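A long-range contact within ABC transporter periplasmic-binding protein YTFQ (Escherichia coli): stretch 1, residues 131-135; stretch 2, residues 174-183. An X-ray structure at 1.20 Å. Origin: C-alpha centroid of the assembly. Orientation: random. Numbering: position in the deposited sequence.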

# COMPACT_ATOMS: atom_id res chain seq x y z
N VAL A 131 15.99 14.55 0.44
CA VAL A 131 14.82 13.75 0.13
C VAL A 131 13.55 14.51 0.49
O VAL A 131 13.48 15.16 1.54
CB VAL A 131 14.85 12.42 0.91
CG1 VAL A 131 13.56 11.63 0.69
CG2 VAL A 131 16.06 11.59 0.49
N VAL A 132 12.56 14.44 -0.39
CA VAL A 132 11.21 14.87 -0.04
C VAL A 132 10.33 13.62 -0.01
O VAL A 132 10.44 12.75 -0.88
CB VAL A 132 10.66 15.95 -1.00
CG1 VAL A 132 11.55 17.19 -0.96
CG2 VAL A 132 10.51 15.43 -2.43
N GLU A 133 9.49 13.52 1.02
CA GLU A 133 8.69 12.33 1.25
C GLU A 133 7.21 12.60 1.04
O GLU A 133 6.65 13.53 1.64
CB GLU A 133 8.93 11.81 2.67
CG GLU A 133 8.12 10.56 3.04
CD GLU A 133 8.41 10.06 4.44
OE1 GLU A 133 8.58 10.91 5.34
OE2 GLU A 133 8.45 8.83 4.63
N LEU A 134 6.58 11.79 0.19
CA LEU A 134 5.14 11.80 0.02
C LEU A 134 4.59 10.63 0.82
O LEU A 134 4.71 9.47 0.40
CB LEU A 134 4.77 11.69 -1.46
CG LEU A 134 5.22 12.87 -2.32
CD1 LEU A 134 5.03 12.56 -3.80
CD2 LEU A 134 4.49 14.14 -1.94
N GLN A 135 4.01 10.92 1.98
CA GLN A 135 3.48 9.87 2.84
C GLN A 135 2.12 9.40 2.37
O GLN A 135 1.40 10.12 1.69
CB GLN A 135 3.33 10.36 4.28
CG GLN A 135 4.61 10.85 4.94
CD GLN A 135 4.41 11.14 6.41
OE1 GLN A 135 3.64 10.46 7.09
NE2 GLN A 135 5.09 12.16 6.91
N LYS A 174 -3.11 14.08 -5.56
CA LYS A 174 -2.59 14.75 -4.36
C LYS A 174 -1.06 14.65 -4.29
O LYS A 174 -0.40 15.59 -3.85
CB LYS A 174 -3.24 14.18 -3.10
CG LYS A 174 -2.88 14.92 -1.81
CD LYS A 174 -3.52 16.30 -1.73
CE LYS A 174 -3.13 17.01 -0.45
NZ LYS A 174 -3.54 16.26 0.77
N GLY A 175 -0.50 13.53 -4.74
CA GLY A 175 0.95 13.40 -4.86
C GLY A 175 1.55 14.49 -5.73
O GLY A 175 2.57 15.09 -5.38
N LYS A 176 0.90 14.76 -6.87
CA LYS A 176 1.33 15.84 -7.76
C LYS A 176 1.24 17.20 -7.08
O LYS A 176 2.18 17.99 -7.13
CB LYS A 176 0.50 15.84 -9.05
CG LYS A 176 0.95 16.90 -10.06
CD LYS A 176 0.17 16.81 -11.35
CE LYS A 176 0.69 17.81 -12.36
NZ LYS A 176 -0.12 17.82 -13.60
N GLU A 177 0.10 17.47 -6.44
CA GLU A 177 -0.13 18.74 -5.75
C GLU A 177 0.91 19.00 -4.67
O GLU A 177 1.47 20.09 -4.58
CB GLU A 177 -1.53 18.74 -5.13
CG GLU A 177 -1.91 19.98 -4.35
CD GLU A 177 -3.21 19.81 -3.59
OE1 GLU A 177 -4.16 19.23 -4.15
OE2 GLU A 177 -3.28 20.24 -2.42
N VAL A 178 1.18 17.98 -3.85
CA VAL A 178 2.15 18.12 -2.77
C VAL A 178 3.57 18.28 -3.33
O VAL A 178 4.34 19.11 -2.85
CB VAL A 178 2.06 16.94 -1.78
CG1 VAL A 178 3.16 17.03 -0.73
CG2 VAL A 178 0.69 16.92 -1.12
N MET A 179 3.92 17.49 -4.35
CA MET A 179 5.23 17.63 -4.98
C MET A 179 5.43 19.03 -5.57
O MET A 179 6.52 19.59 -5.46
CB MET A 179 5.44 16.58 -6.08
CG MET A 179 6.87 16.52 -6.61
SD MET A 179 8.05 15.95 -5.36
CE MET A 179 9.60 16.38 -6.13
N GLU A 180 4.38 19.58 -6.19
CA GLU A 180 4.44 20.96 -6.70
C GLU A 180 4.80 21.94 -5.59
O GLU A 180 5.63 22.83 -5.79
CB GLU A 180 3.10 21.36 -7.33
CG GLU A 180 2.84 20.75 -8.70
CD GLU A 180 1.40 20.93 -9.17
OE1 GLU A 180 0.52 21.27 -8.35
OE2 GLU A 180 1.14 20.74 -10.38
N SER A 181 4.19 21.78 -4.42
CA SER A 181 4.48 22.64 -3.28
C SER A 181 5.91 22.46 -2.78
O SER A 181 6.57 23.44 -2.41
CB SER A 181 3.48 22.40 -2.14
OG SER A 181 3.77 21.21 -1.43
N PHE A 182 6.40 21.22 -2.77
CA PHE A 182 7.78 20.94 -2.38
C PHE A 182 8.78 21.59 -3.35
O PHE A 182 9.76 22.18 -2.92
CB PHE A 182 8.06 19.43 -2.34
CG PHE A 182 7.37 18.69 -1.21
CD1 PHE A 182 6.78 19.35 -0.13
CD2 PHE A 182 7.36 17.30 -1.22
CE1 PHE A 182 6.16 18.63 0.89
CE2 PHE A 182 6.76 16.58 -0.20
CZ PHE A 182 6.16 17.24 0.85
N ILE A 183 8.51 21.47 -4.64
CA ILE A 183 9.37 22.05 -5.67
C ILE A 183 9.46 23.57 -5.51
O ILE A 183 10.56 24.14 -5.54
CB ILE A 183 8.86 21.69 -7.09
CG1 ILE A 183 9.12 20.21 -7.38
CG2 ILE A 183 9.55 22.54 -8.15
CD1 ILE A 183 8.40 19.69 -8.61

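A helix, residues 174-183, packs against a strand, residues 131-135. The two run roughly antiparallel, at 153°, and their axes approach to 9.4 Å. No hydrogen bond crosses between them. The contact is made mainly by apolar side chains and buries 289 Å², counting both sides.

Val 132 and Leu 134 supply most of the strand's side. They are two residues apart, so both can reach the helix, while the CA-to-CB bond of Glu 133 between them points away. Val 132 points toward the helix. With chi1 m, Val 132 CB lies 3.6 Å from Phe 182 CD2, and Val 132 CG2 lies 3.9 Å from Met 179 SD.

Leu 134 leaves the strand sideways, but its end comes nearer the helix. Chi1 is m and chi2 is t, an extended and common leucine rotamer. The branched end reaches the helix. Both methyls lie near the backbone O of Gly 175: Leu 134 CD1 is 3.9 Å and Leu 134 CD2 4.1 Å from Gly 175 O. Leu 134 CD2 is also 3.4 Å from Val 178 CG1 and 3.8 Å from Phe 182 CE2. Leu 134 is the residue most covered by the other stretch.

Gly 175 has no side chain, and here the backbones come close: Gly 175 CA is 6.6 Å from Leu 134 CA. Its O is not left unpaired by the apolar neighbour, because Gly 175 O accepts the helical hydrogen bond from Met 179 N at 2.9 Å.

Val 178 points toward the strand with chi1 t. Its CG1 methyl meets Leu 134 CD2, an apolar pair. Met 179 starts sideways. Its chi1 is t, but chi2 turns to p, and this bend helps set the course of the chain that brings SD to Val 132. A flexible, unbranched apolar chain suits that route.

Phe 182 points toward the strand with chi1 m and chi2 -14°. In this pose the ring reaches all three contacting strand residues. Val 132 CB and Leu 134 CD2 approach it obliquely. The backbone O of Glu 133 lies at the ring edge, near its plane, 3.6 Å from Phe 182 CE2. Ring edges carry a slight positive charge, so a carbonyl oxygen is a reasonable neighbour there.

Glu 133 has chi1 and chi2 both t. The residue is buried, and both carboxylate oxygens are hydrogen-bonded elsewhere in the structure. On the helix, Ser 181, with chi1 p, turns its OG back to Val 178 O: Ser 181 OG donates a hydrogen bond to Val 178 O at 2.6 Å.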